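Local coordinates for MaoC domain protein dehydratase (Chloroflexus aurantiacus, PDB 4E3E), which catalyses the reversible dehydration of beta-methylmalyl-CoA to mesaconyl-CoA in the glyoxylate assimilation cycle that regenerates acetyl-CoA and yields pyruvate, at residues 115-119 and 120-124; 198-201 and 202-205; 282-285 and 286-289. One frame throughout, in Å; residues are numbered along the deposited sequence.

Interaction 1 (115-119 and 120-124); sequences RQNKD and GKTGV. With SO4 (sulfate ion), chain C.
Asn117 and Thr122 face each other across the end of a beta hairpin and are joined twice. The side-chain amide of Asn117 sends ND2 to Thr122 OG1 at 2.8 Å, the hydroxyl lying tilted from the amide plane and the N-H bent to 138°. The backbone N of the same residue donates to Thr122 O, also at 2.8 Å. Asn117 CG stands beside its own backbone N (chi1 -78°), which turns the amide back over the opposite strand. An alanine here is likely to leave Thr122 OG1 without its amide donor and the hydroxyl freer to turn. Beyond this pair a type I turn runs from Asn117 to Gly120, closed by Gly120 N to Asn117 O at 3.0 Å, and Gly120 takes a positive phi that suits a residue lacking CB. Asp119 OD1 then receives Lys121 N at 3.0 Å from above the carboxylate plane. A sulfate sits at the edge of the Arg115 guanidinium: NH1 gives O3 a 2.8 Å bond, NH2 adds weak ones, and Lys118 NZ reaches O2 at 2.7 Å. On the strand side Arg115 and Val124 form an antiparallel hydrogen-bonded pair, followed by the non-hydrogen-bonded pair Gln116 and Gly123. Gln116 OE1 is held by Lys150, while Val124 packs on Trp145 and Leu88, the latter a substrate-binding residue by similarity. Arg115 and Lys118, converging on one sulfate, suggest that this flank of the turn can hold an anion, though the sulfate is probably a crystallisation guest.

Interaction 2 (198-201 and 202-205); sequences DYEV and GEKI
Glu203 folds its carboxylate back across the type II turn that it ends, so that OE1 accepts the backbone N-H of Glu200 at 2.9 Å. The bond is almost straight (178°) and reaches OE1 on its anti side, somewhat out of the carboxylate plane. The first torsion of Glu203 is unusual: at 105° it lies away from the staggered positions, and with the chain extended beyond CG it carries the acid across Glu200 O to the far limb. Along the way Glu203 CB passes 3.1 Å from Glu200 O, the same carbonyl that takes the backbone N of Glu203 at 2.9 Å and closes the turn. Gly202 occupies the position in that turn where a CB would run into the carbonyl of Val201. The turn leads into strand 204-212, at the margin of the chain's antiparallel sheet. Tyr199 meets Glu203 obliquely, CD2 lying 3.6 Å from OE1, with ring and carboxylate planes 52° apart. Ile205 reaches the same ring from its edge, in plane, CD1 standing 3.8 Å from CE2. The phenol OH is bonded to Gly264 O, which holds the far end of the ring. Lys4 of the second subunit forms a salt bridge with Glu203 OE2 and a cation-pi contact with Tyr199. One carboxylate thus serves two purposes, OE1 bridging the turn and OE2 pairing across the dimer interface, and the lysine would probably help to stabilise its negative charge.

Interaction 3 (282-285 and 286-289); sequences PSFA and GDTI
The Phe284 side chain lies alongside that of Asp287, both pointing the same way, with the aspartate's OD2 near the plane of the ring at its edge. CD2 of the phenylalanine is 3.6 Å from OD2, and the ring and carboxylate planes stand 74° apart. The same oxygen accepts the backbone N of Phe284 at 2.8 Å, from above the carboxylate plane and with a bent N-H of 141°. With CG anti to its carbonyl carbon (chi1 -71°), Asp287 swings OD2 back across the turn to the preceding limb. The turn is type II, from Phe284 to Asp287, closed by Asp287 N to Phe284 O at 3.0 Å; Gly286 fills the site where any CB would press on Ala285 O. It leads into strand 288-300 of the long antiparallel sheet of this hotdog-clan hydratase. Lys318 makes a salt bridge with Asp287 OD2 and also bonds to Pro282 O, which ties both limbs to the end of strand 307-318. Phe284 has further partners in Arg245, by a cation-pi contact, and Phe243, edge-to-face. Ile289 CD1 approaches Ser283 OG at 4.3 Å, and both side chains pack against helix 250-265.

In the fold
From the N terminus, interaction 1 comes first and closes the hairpin between strands 104-116 and 122-132, toward one margin of the antiparallel sheet. Interaction 2 follows in the second half of the chain, where the loop after helix 187-190 turns into strand 204-212, the outermost strand of this chain at the other margin. Interaction 3 bends the chain between strands 270-278 and 288-300; the latter neighbours 204-212, so the last two turns feed adjacent strands. All three are local and in series, neither nesting nor crossing. None touches another: centres of interactions 1 and 2 lie about 41 Å apart, and nearest atoms of 2 and 3 about 12 Å.

Interaction 1 (115-119 and 120-124)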
ATOM      1  N   ARG A 115       2.449  -6.473  38.802  1.00 34.13           N
ATOM      2  CA  ARG A 115       2.291  -7.714  39.559  1.00 40.52           C
ATOM      3  C   ARG A 115       3.129  -8.838  38.955  1.00 40.59           C
ATOM      4  O   ARG A 115       2.820  -9.344  37.870  1.00 37.51           O
ATOM      5  CB  ARG A 115       0.819  -8.161  39.673  1.00 41.18           C
ATOM      6  CG  ARG A 115       0.651  -9.413  40.543  1.00 42.45           C
ATOM      7  CD  ARG A 115      -0.764  -9.981  40.543  1.00 46.62           C
ATOM      8  NE  ARG A 115      -1.147 -10.577  39.259  1.00 50.25           N
ATOM      9  CZ  ARG A 115      -1.034 -11.870  38.949  1.00 51.04           C
ATOM     10  NH1 ARG A 115      -0.535 -12.739  39.824  1.00 52.84           N
ATOM     11  NH2 ARG A 115      -1.425 -12.298  37.752  1.00 53.74           N
ATOM     12  N   GLN A 116       4.182  -9.226  39.671  1.00 41.42           N
ATOM     13  CA  GLN A 116       5.006 -10.349  39.254  1.00 43.20           C
ATOM     14  C   GLN A 116       4.149 -11.604  39.264  1.00 43.49           C
ATOM     15  O   GLN A 116       3.373 -11.807  40.187  1.00 46.31           O
ATOM     16  CB  GLN A 116       6.216 -10.524  40.176  1.00 46.36           C
ATOM     17  CG  GLN A 116       7.051 -11.746  39.825  1.00 47.81           C
ATOM     18  CD  GLN A 116       8.412 -11.732  40.479  1.00 45.61           C
ATOM     19  OE1 GLN A 116       9.259 -10.893  40.161  1.00 51.90           O
ATOM     20  NE2 GLN A 116       8.633 -12.666  41.394  1.00 47.79           N
ATOM     21  N   ASN A 117       4.276 -12.426  38.226  1.00 48.07           N
ATOM     22  CA  ASN A 117       3.549 -13.687  38.172  1.00 42.69           C
ATOM     23  C   ASN A 117       4.066 -14.704  39.180  1.00 49.60           C
ATOM     24  O   ASN A 117       5.210 -14.607  39.649  1.00 50.01           O
ATOM     25  CB  ASN A 117       3.511 -14.249  36.743  1.00 26.06           C
ATOM     26  CG  ASN A 117       2.493 -13.545  35.881  1.00 33.22           C
ATOM     27  OD1 ASN A 117       1.301 -13.496  36.221  1.00 49.43           O
ATOM     28  ND2 ASN A 117       2.943 -12.977  34.752  1.00 46.51           N
ATOM     29  N   LYS A 118       3.211 -15.665  39.522  1.00 47.94           N
ATOM     30  CA  LYS A 118       3.525 -16.649  40.557  1.00 51.38           C
ATOM     31  C   LYS A 118       4.743 -17.520  40.244  1.00 56.24           C
ATOM     32  O   LYS A 118       5.492 -17.875  41.155  1.00 63.08           O
ATOM     33  CB  LYS A 118       2.300 -17.497  40.893  1.00 60.09           C
ATOM     34  CG  LYS A 118       1.392 -16.815  41.902  1.00 71.34           C
ATOM     35  CD  LYS A 118      -0.058 -17.205  41.705  1.00 68.47           C
ATOM     36  CE  LYS A 118      -0.977 -16.152  42.291  1.00 63.51           C
ATOM     37  NZ  LYS A 118      -2.366 -16.432  41.862  1.00 62.90           N
ATOM     38  N   ASP A 119       4.956 -17.848  38.968  1.00 54.20           N
ATOM     39  CA  ASP A 119       6.139 -18.632  38.579  1.00 59.16           C
ATOM     40  C   ASP A 119       7.448 -17.819  38.624  1.00 58.42           C
ATOM     41  O   ASP A 119       8.535 -18.371  38.443  1.00 60.06           O
ATOM     42  CB  ASP A 119       5.942 -19.321  37.214  1.00 54.07           C
ATOM     43  CG  ASP A 119       5.865 -18.337  36.045  1.00 60.23           C
ATOM     44  OD1 ASP A 119       6.034 -17.112  36.236  1.00 62.70           O
ATOM     45  OD2 ASP A 119       5.632 -18.806  34.912  1.00 62.34           O
ATOM     46  N   GLY A 120       7.329 -16.512  38.858  1.00 54.51           N
ATOM     47  CA  GLY A 120       8.482 -15.612  38.967  1.00 55.78           C
ATOM     48  C   GLY A 120       9.274 -15.366  37.685  1.00 63.83           C
ATOM     49  O   GLY A 120      10.329 -14.725  37.727  1.00 60.91           O
ATOM     50  N   LYS A 121       8.772 -15.870  36.554  1.00 58.81           N
ATOM     51  CA  LYS A 121       9.458 -15.742  35.257  1.00 51.86           C
ATOM     52  C   LYS A 121       8.954 -14.555  34.440  1.00 47.01           C
ATOM     53  O   LYS A 121       9.650 -14.063  33.551  1.00 46.03           O
ATOM     54  CB  LYS A 121       9.337 -17.032  34.440  1.00 51.13           C
ATOM     55  CG  LYS A 121       9.964 -18.239  35.122  1.00 58.90           C
ATOM     56  CD  LYS A 121      10.402 -19.285  34.116  1.00 66.93           C
ATOM     57  CE  LYS A 121      11.284 -20.324  34.785  1.00 76.12           C
ATOM     58  NZ  LYS A 121      11.782 -21.314  33.795  1.00 83.17           N
ATOM     59  N   THR A 122       7.737 -14.111  34.743  1.00 45.11           N
ATOM     60  CA  THR A 122       7.112 -12.987  34.055  1.00 44.07           C
ATOM     61  C   THR A 122       6.383 -12.093  35.057  1.00 43.13           C
ATOM     62  O   THR A 122       6.303 -12.410  36.247  1.00 42.14           O
ATOM     63  CB  THR A 122       6.081 -13.471  33.024  1.00 45.83           C
ATOM     64  OG1 THR A 122       5.136 -14.321  33.683  1.00 49.31           O
ATOM     65  CG2 THR A 122       6.747 -14.233  31.879  1.00 47.43           C
ATOM     66  N   GLY A 123       5.851 -10.978  34.566  1.00 39.27           N
ATOM     67  CA  GLY A 123       5.037 -10.083  35.373  1.00 38.46           C
ATOM     68  C   GLY A 123       4.070  -9.278  34.523  1.00 39.82           C
ATOM     69  O   GLY A 123       4.267  -9.107  33.314  1.00 39.88           O
ATOM     70  N   VAL A 124       3.028  -8.773  35.169  1.00 36.51           N
ATOM     71  CA  VAL A 124       2.003  -7.978  34.512  1.00 35.78           C
ATOM     72  C   VAL A 124       2.246  -6.500  34.792  1.00 34.99           C
ATOM     73  O   VAL A 124       2.390  -6.096  35.948  1.00 34.51           O
ATOM     74  CB  VAL A 124       0.601  -8.362  35.035  1.00 36.47           C
ATOM     75  CG1 VAL A 124      -0.485  -7.486  34.410  1.00 30.91           C
ATOM     76  CG2 VAL A 124       0.336  -9.845  34.806  1.00 36.04           C
TER
HETATM   77  S   SO4 C 500      -1.011 -16.097  38.072  0.50 50.70           S
HETATM   78  O1  SO4 C 500      -0.346 -17.375  37.726  0.50 50.16           O
HETATM   79  O2  SO4 C 500      -2.012 -16.309  39.138  0.50 55.06           O
HETATM   80  O3  SO4 C 500       0.024 -15.152  38.557  0.50 46.10           O
HETATM   81  O4  SO4 C 500      -1.702 -15.559  36.872  0.50 45.54           O

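Interaction 2 (198-201 and 202-205)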
ATOM      1  N   ASP A 198     -33.736   1.035  15.793  1.00 30.72           N
ATOM      2  CA  ASP A 198     -34.164  -0.243  15.214  1.00 28.63           C
ATOM      3  C   ASP A 198     -33.402  -1.459  15.733  1.00 28.85           C
ATOM      4  O   ASP A 198     -33.810  -2.598  15.496  1.00 32.95           O
ATOM      5  CB  ASP A 198     -34.087  -0.194  13.680  1.00 30.88           C
ATOM      6  CG  ASP A 198     -34.759   1.035  13.104  1.00 34.07           C
ATOM      7  OD1 ASP A 198     -35.895   1.354  13.516  1.00 31.89           O
ATOM      8  OD2 ASP A 198     -34.144   1.687  12.235  1.00 33.04           O
ATOM      9  N   TYR A 199     -32.295  -1.223  16.431  1.00 29.62           N
ATOM     10  CA  TYR A 199     -31.506  -2.316  16.985  1.00 30.06           C
ATOM     11  C   TYR A 199     -32.108  -2.798  18.305  1.00 30.55           C
ATOM     12  O   TYR A 199     -32.627  -2.001  19.087  1.00 31.38           O
ATOM     13  CB  TYR A 199     -30.035  -1.895  17.107  1.00 27.61           C
ATOM     14  CG  TYR A 199     -29.347  -1.912  15.768  1.00 25.57           C
ATOM     15  CD1 TYR A 199     -29.389  -0.799  14.921  1.00 27.25           C
ATOM     16  CD2 TYR A 199     -28.697  -3.072  15.312  1.00 26.32           C
ATOM     17  CE1 TYR A 199     -28.783  -0.829  13.674  1.00 28.92           C
ATOM     18  CE2 TYR A 199     -28.091  -3.112  14.062  1.00 23.94           C
ATOM     19  CZ  TYR A 199     -28.130  -1.988  13.258  1.00 24.67           C
ATOM     20  OH  TYR A 199     -27.527  -2.026  12.034  1.00 27.19           O
ATOM     21  N   GLU A 200     -32.079  -4.113  18.522  1.00 31.51           N
ATOM     22  CA  GLU A 200     -32.662  -4.725  19.711  1.00 31.54           C
ATOM     23  C   GLU A 200     -31.559  -5.197  20.639  1.00 28.97           C
ATOM     24  O   GLU A 200     -30.674  -5.952  20.222  1.00 29.60           O
ATOM     25  CB  GLU A 200     -33.554  -5.912  19.329  1.00 33.93           C
ATOM     26  CG  GLU A 200     -34.801  -5.523  18.548  1.00 45.09           C
ATOM     27  CD  GLU A 200     -35.352  -6.659  17.703  1.00 58.68           C
ATOM     28  OE1 GLU A 200     -35.368  -7.821  18.176  1.00 46.96           O
ATOM     29  OE2 GLU A 200     -35.774  -6.389  16.558  1.00 81.41           O
ATOM     30  N   VAL A 201     -31.612  -4.752  21.893  1.00 29.97           N
ATOM     31  CA  VAL A 201     -30.622  -5.153  22.899  1.00 26.96           C
ATOM     32  C   VAL A 201     -30.682  -6.675  23.044  1.00 26.25           C
ATOM     33  O   VAL A 201     -31.766  -7.244  23.168  1.00 28.06           O
ATOM     34  CB  VAL A 201     -30.891  -4.459  24.248  1.00 25.93           C
ATOM     35  CG1 VAL A 201     -29.970  -5.010  25.328  1.00 24.19           C
ATOM     36  CG2 VAL A 201     -30.727  -2.937  24.115  1.00 30.54           C
ATOM     37  N   GLY A 202     -29.544  -7.311  22.964  1.00 26.83           N
ATOM     38  CA  GLY A 202     -29.445  -8.745  22.988  1.00 27.46           C
ATOM     39  C   GLY A 202     -29.460  -9.430  21.645  1.00 28.10           C
ATOM     40  O   GLY A 202     -29.147 -10.573  21.555  1.00 28.83           O
ATOM     41  N   GLU A 203     -29.759  -8.701  20.600  1.00 27.16           N
ATOM     42  CA  GLU A 203     -29.760  -9.284  19.291  1.00 31.20           C
ATOM     43  C   GLU A 203     -28.362  -9.607  18.827  1.00 30.13           C
ATOM     44  O   GLU A 203     -27.428  -8.933  19.164  1.00 30.79           O
ATOM     45  CB  GLU A 203     -30.513  -8.424  18.300  1.00 31.99           C
ATOM     46  CG  GLU A 203     -29.685  -7.657  17.330  1.00 31.80           C
ATOM     47  CD  GLU A 203     -30.523  -6.907  16.335  1.00 36.63           C
ATOM     48  OE1 GLU A 203     -30.793  -5.744  16.551  1.00 36.39           O
ATOM     49  OE2 GLU A 203     -30.894  -7.486  15.332  1.00 41.89           O
ATOM     50  N   LYS A 204     -28.253 -10.674  18.065  1.00 30.51           N
ATOM     51  CA  LYS A 204     -26.993 -11.120  17.522  1.00 30.35           C
ATOM     52  C   LYS A 204     -27.003 -11.009  16.023  1.00 28.26           C
ATOM     53  O   LYS A 204     -27.987 -11.284  15.397  1.00 32.41           O
ATOM     54  CB  LYS A 204     -26.683 -12.539  17.938  1.00 27.87           C
ATOM     55  CG  LYS A 204     -26.617 -12.709  19.425  1.00 30.33           C
ATOM     56  CD  LYS A 204     -25.938 -13.990  19.790  1.00 38.01           C
ATOM     57  CE  LYS A 204     -26.576 -14.568  21.019  1.00 44.20           C
ATOM     58  NZ  LYS A 204     -25.514 -15.052  21.913  1.00 53.42           N
ATOM     59  N   ILE A 205     -25.890 -10.560  15.475  1.00 26.17           N
ATOM     60  CA  ILE A 205     -25.762 -10.265  14.047  1.00 24.41           C
ATOM     61  C   ILE A 205     -24.593 -11.024  13.419  1.00 29.17           C
ATOM     62  O   ILE A 205     -23.432 -10.809  13.790  1.00 30.05           O
ATOM     63  CB  ILE A 205     -25.538  -8.760  13.829  1.00 24.27           C
ATOM     64  CG1 ILE A 205     -26.648  -7.960  14.526  1.00 23.56           C
ATOM     65  CG2 ILE A 205     -25.472  -8.435  12.341  1.00 26.44           C
ATOM     66  CD1 ILE A 205     -26.348  -6.480  14.634  1.00 23.64           C
TER

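Interaction 3 (282-285 and 286-289)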
ATOM      1  N   PRO A 282      -4.241 -16.920  19.113  1.00 31.73           N
ATOM      2  CA  PRO A 282      -3.418 -16.262  18.100  1.00 31.09           C
ATOM      3  C   PRO A 282      -4.008 -16.465  16.695  1.00 29.53           C
ATOM      4  O   PRO A 282      -4.711 -17.440  16.443  1.00 32.15           O
ATOM      5  CB  PRO A 282      -2.060 -16.975  18.242  1.00 32.55           C
ATOM      6  CG  PRO A 282      -2.424 -18.346  18.707  1.00 32.91           C
ATOM      7  CD  PRO A 282      -3.607 -18.159  19.620  1.00 31.33           C
ATOM      8  N   SER A 283      -3.724 -15.531  15.806  1.00 27.82           N
ATOM      9  CA  SER A 283      -4.179 -15.558  14.424  1.00 25.63           C
ATOM     10  C   SER A 283      -2.941 -15.577  13.547  1.00 27.50           C
ATOM     11  O   SER A 283      -1.903 -15.013  13.924  1.00 28.79           O
ATOM     12  CB  SER A 283      -4.951 -14.267  14.120  1.00 25.64           C
ATOM     13  OG  SER A 283      -6.222 -14.274  14.741  1.00 27.85           O
ATOM     14  N   PHE A 284      -3.051 -16.198  12.372  1.00 29.71           N
ATOM     15  CA  PHE A 284      -1.904 -16.441  11.503  1.00 26.75           C
ATOM     16  C   PHE A 284      -2.299 -16.191  10.061  1.00 28.07           C
ATOM     17  O   PHE A 284      -3.484 -16.279   9.734  1.00 27.00           O
ATOM     18  CB  PHE A 284      -1.468 -17.895  11.648  1.00 29.17           C
ATOM     19  CG  PHE A 284      -1.165 -18.291  13.065  1.00 33.72           C
ATOM     20  CD1 PHE A 284       0.038 -17.931  13.659  1.00 35.36           C
ATOM     21  CD2 PHE A 284      -2.095 -19.018  13.813  1.00 35.29           C
ATOM     22  CE1 PHE A 284       0.321 -18.293  14.970  1.00 39.72           C
ATOM     23  CE2 PHE A 284      -1.824 -19.378  15.127  1.00 35.22           C
ATOM     24  CZ  PHE A 284      -0.604 -19.018  15.704  1.00 38.56           C
ATOM     25  N   ALA A 285      -1.320 -15.865   9.204  1.00 25.39           N
ATOM     26  CA  ALA A 285      -1.558 -15.778   7.755  1.00 27.98           C
ATOM     27  C   ALA A 285      -2.128 -17.102   7.311  1.00 26.96           C
ATOM     28  O   ALA A 285      -1.700 -18.143   7.821  1.00 26.67           O
ATOM     29  CB  ALA A 285      -0.270 -15.485   7.009  1.00 30.09           C
ATOM     30  N   GLY A 286      -3.120 -17.069   6.418  1.00 27.53           N
ATOM     31  CA  GLY A 286      -3.809 -18.302   6.023  1.00 26.34           C
ATOM     32  C   GLY A 286      -5.102 -18.581   6.785  1.00 27.53           C
ATOM     33  O   GLY A 286      -5.917 -19.419   6.372  1.00 28.50           O
ATOM     34  N   ASP A 287      -5.280 -17.924   7.925  1.00 26.22           N
ATOM     35  CA  ASP A 287      -6.541 -17.996   8.639  1.00 28.45           C
ATOM     36  C   ASP A 287      -7.576 -17.125   7.957  1.00 29.46           C
ATOM     37  O   ASP A 287      -7.279 -15.997   7.529  1.00 29.50           O
ATOM     38  CB  ASP A 287      -6.371 -17.540  10.090  1.00 29.93           C
ATOM     39  CG  ASP A 287      -5.579 -18.545  10.940  1.00 29.44           C
ATOM     40  OD1 ASP A 287      -5.448 -19.725  10.548  1.00 34.24           O
ATOM     41  OD2 ASP A 287      -5.090 -18.151  12.021  1.00 31.72           O
ATOM     42  N   THR A 288      -8.803 -17.621   7.876  1.00 27.20           N
ATOM     43  CA  THR A 288      -9.916 -16.775   7.387  1.00 30.65           C
ATOM     44  C   THR A 288     -10.753 -16.232   8.548  1.00 26.90           C
ATOM     45  O   THR A 288     -11.302 -17.001   9.335  1.00 27.52           O
ATOM     46  CB  THR A 288     -10.791 -17.559   6.393  1.00 32.39           C
ATOM     47  OG1 THR A 288      -9.948 -18.071   5.356  1.00 30.02           O
ATOM     48  CG2 THR A 288     -11.881 -16.679   5.777  1.00 25.89           C
ATOM     49  N   ILE A 289     -10.860 -14.903   8.636  1.00 25.48           N
ATOM     50  CA  ILE A 289     -11.510 -14.264   9.763  1.00 25.90           C
ATOM     51  C   ILE A 289     -12.979 -13.977   9.434  1.00 27.66           C
ATOM     52  O   ILE A 289     -13.290 -13.395   8.375  1.00 26.35           O
ATOM     53  CB  ILE A 289     -10.818 -12.922  10.141  1.00 26.54           C
ATOM     54  CG1 ILE A 289      -9.330 -13.136  10.513  1.00 25.47           C
ATOM     55  CG2 ILE A 289     -11.565 -12.239  11.281  1.00 22.21           C
ATOM     56  CD1 ILE A 289      -9.065 -14.283  11.507  1.00 24.82           C
TER